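Long-range contact in nitroalkane oxidase (Podospora anserina, PDB 3MKH), which uses FAD and molecular oxygen to oxidise nitroalkanes to aldehydes or ketones, releasing nitrite and hydrogen peroxide: residues A[43-48]-A[177-182]. Sequence-based numbering, arbitrary orientation.
Sequences RFQSTQ and WDFKGC
With CG of Trp-177 anti to its own carbonyl carbon (chi1 -63°) and CG of Gln-48 anti to its backbone N (chi1 -169°), the indole and the extended glutamine chain lie one over the other. CG of Gln-48 sits 3.6 Å from the centroid of the five-membered ring in a CH-pi contact, and the amide stacks beyond it, its plane only 11° from that of the indole. NE2 of Gln-48 hydrogen-bonds to Ser-127 OG and the indole NE1 to Ser-127 O, fixing both groups at their polar ends. Phe-44 presents a ring face to the six-membered ring, nearly parallel but slid far aside, with CZ 3.5 Å from Trp-177 CE3. At the indole edge, in its plane, stands Phe-44 O, itself the acceptor of two hydrogen bonds, from N and OG1 of Thr-47 (OG1 at 2.6 Å). Phe-179 completes an aromatic cluster, its CE1 3.8 Å from Phe-44 CD2. In this acyl-CoA dehydrogenase-family fold the cluster joins helix 41-45 to the loop between strands 161-168 and 184-191, and the Phe-44 side chain lies about 7 Å from that of Thr-172, which binds FAD. An alanine in place of Trp-177 would probably open a gap between Phe-44 and Gln-48 and leave Ser-127 O without its indole donor. Gln-45 CG packs 3.8 Å from Phe-179 CZ, and Asp-178 OD2 forms a salt bridge with Arg-213.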
loop_
_atom_site.group_PDB
_atom_site.type_symbol
_atom_site.label_atom_id
_atom_site.label_comp_id
_atom_site.label_asym_id
_atom_site.label_seq_id
_atom_site.Cartn_x
_atom_site.Cartn_y
_atom_site.Cartn_z
ATOM N N ARG A 43 -35.173 -5.573 -12.435
ATOM C CA ARG A 43 -34.721 -4.489 -11.567
ATOM C C ARG A 43 -34.557 -3.216 -12.395
ATOM O O ARG A 43 -35.088 -2.161 -12.045
ATOM C CB ARG A 43 -33.409 -4.839 -10.856
ATOM C CG ARG A 43 -33.597 -5.834 -9.736
ATOM C CD ARG A 43 -32.421 -5.893 -8.766
ATOM N NE ARG A 43 -32.818 -6.640 -7.573
ATOM C CZ ARG A 43 -32.169 -6.632 -6.416
ATOM N NH1 ARG A 43 -31.050 -5.927 -6.262
ATOM N NH2 ARG A 43 -32.650 -7.340 -5.402
ATOM N N PHE A 44 -33.810 -3.326 -13.486
ATOM C CA PHE A 44 -33.644 -2.219 -14.428
ATOM C C PHE A 44 -35.014 -1.711 -14.902
ATOM O O PHE A 44 -35.328 -0.534 -14.779
ATOM C CB PHE A 44 -32.817 -2.693 -15.624
ATOM C CG PHE A 44 -32.929 -1.815 -16.827
ATOM C CD1 PHE A 44 -32.326 -0.568 -16.851
ATOM C CD2 PHE A 44 -33.611 -2.252 -17.955
ATOM C CE1 PHE A 44 -32.411 0.234 -17.971
ATOM C CE2 PHE A 44 -33.704 -1.459 -19.073
ATOM C CZ PHE A 44 -33.105 -0.210 -19.083
ATOM N N GLN A 45 -35.835 -2.607 -15.433
ATOM C CA GLN A 45 -37.126 -2.196 -15.979
ATOM C C GLN A 45 -37.964 -1.451 -14.946
ATOM O O GLN A 45 -38.603 -0.449 -15.270
ATOM C CB GLN A 45 -37.892 -3.392 -16.562
ATOM C CG GLN A 45 -37.241 -4.010 -17.785
ATOM C CD GLN A 45 -38.140 -5.042 -18.468
ATOM O OE1 GLN A 45 -38.390 -4.974 -19.681
ATOM N NE2 GLN A 45 -38.643 -5.983 -17.691
ATOM N N SER A 46 -37.930 -1.918 -13.697
ATOM C CA SER A 46 -38.729 -1.321 -12.636
ATOM C C SER A 46 -38.324 0.124 -12.316
ATOM O O SER A 46 -39.044 0.820 -11.615
ATOM C CB SER A 46 -38.659 -2.158 -11.347
ATOM O OG SER A 46 -37.441 -1.929 -10.645
ATOM N N THR A 47 -37.170 0.570 -12.799
ATOM C CA THR A 47 -36.758 1.953 -12.530
ATOM C C THR A 47 -37.271 2.972 -13.558
ATOM O O THR A 47 -36.957 4.152 -13.473
ATOM C CB THR A 47 -35.219 2.095 -12.419
ATOM O OG1 THR A 47 -34.612 1.728 -13.663
ATOM C CG2 THR A 47 -34.676 1.195 -11.317
ATOM N N GLN A 48 -38.066 2.525 -14.520
ATOM C CA GLN A 48 -38.541 3.455 -15.544
ATOM C C GLN A 48 -39.364 4.625 -14.973
ATOM O O GLN A 48 -39.120 5.789 -15.315
ATOM C CB GLN A 48 -39.303 2.732 -16.662
ATOM C CG GLN A 48 -39.570 3.654 -17.865
ATOM C CD GLN A 48 -40.319 2.988 -19.002
ATOM O OE1 GLN A 48 -40.711 1.829 -18.911
ATOM N NE2 GLN A 48 -40.541 3.736 -20.081
ATOM N N TRP A 177 -35.778 0.104 -22.491
ATOM C CA TRP A 177 -36.607 -0.409 -21.403
ATOM C C TRP A 177 -37.191 -1.790 -21.698
ATOM O O TRP A 177 -37.404 -2.588 -20.778
ATOM C CB TRP A 177 -37.745 0.559 -21.085
ATOM C CG TRP A 177 -37.279 1.889 -20.604
ATOM C CD1 TRP A 177 -37.425 3.090 -21.247
ATOM C CD2 TRP A 177 -36.592 2.171 -19.377
ATOM N NE1 TRP A 177 -36.877 4.099 -20.494
ATOM C CE2 TRP A 177 -36.354 3.565 -19.345
ATOM C CE3 TRP A 177 -36.161 1.382 -18.299
ATOM C CZ2 TRP A 177 -35.695 4.186 -18.288
ATOM C CZ3 TRP A 177 -35.499 2.005 -17.240
ATOM C CH2 TRP A 177 -35.283 3.398 -17.241
ATOM N N ASP A 178 -37.445 -2.062 -22.977
ATOM C CA ASP A 178 -38.115 -3.297 -23.381
ATOM C C ASP A 178 -37.138 -4.263 -24.063
ATOM O O ASP A 178 -37.544 -5.288 -24.618
ATOM C CB ASP A 178 -39.334 -3.002 -24.267
ATOM C CG ASP A 178 -38.963 -2.442 -25.631
ATOM O OD1 ASP A 178 -37.757 -2.223 -25.905
ATOM O OD2 ASP A 178 -39.897 -2.213 -26.434
ATOM N N PHE A 179 -35.851 -3.911 -24.034
ATOM C CA PHE A 179 -34.799 -4.773 -24.549
ATOM C C PHE A 179 -34.805 -4.932 -26.069
ATOM O O PHE A 179 -34.168 -5.827 -26.605
ATOM C CB PHE A 179 -34.846 -6.134 -23.840
ATOM C CG PHE A 179 -34.696 -6.019 -22.351
ATOM C CD1 PHE A 179 -33.697 -5.218 -21.815
ATOM C CD2 PHE A 179 -35.551 -6.682 -21.491
ATOM C CE1 PHE A 179 -33.560 -5.089 -20.445
ATOM C CE2 PHE A 179 -35.412 -6.562 -20.118
ATOM C CZ PHE A 179 -34.410 -5.758 -19.602
ATOM N N LYS A 180 -35.493 -4.046 -26.769
ATOM C CA LYS A 180 -35.480 -4.106 -28.223
ATOM C C LYS A 180 -34.757 -2.907 -28.839
ATOM O O LYS A 180 -34.905 -2.624 -30.029
ATOM C CB LYS A 180 -36.909 -4.241 -28.765
ATOM C CG LYS A 180 -37.565 -5.576 -28.405
ATOM C CD LYS A 180 -38.941 -5.696 -29.059
ATOM C CE LYS A 180 -39.683 -6.940 -28.581
ATOM N NZ LYS A 180 -38.834 -8.170 -28.651
ATOM N N GLY A 181 -33.984 -2.200 -28.015
ATOM C CA GLY A 181 -33.162 -1.100 -28.490
ATOM C C GLY A 181 -33.539 0.242 -27.894
ATOM O O GLY A 181 -34.714 0.620 -27.836
ATOM N N CYS A 182 -32.537 0.979 -27.441
ATOM C CA CYS A 182 -32.818 2.260 -26.800
ATOM C C CYS A 182 -33.171 3.333 -27.845
ATOM O O CYS A 182 -33.076 3.092 -29.052
ATOM C CB CYS A 182 -31.626 2.696 -25.939
ATOM S SG CYS A 182 -30.179 3.241 -26.897
#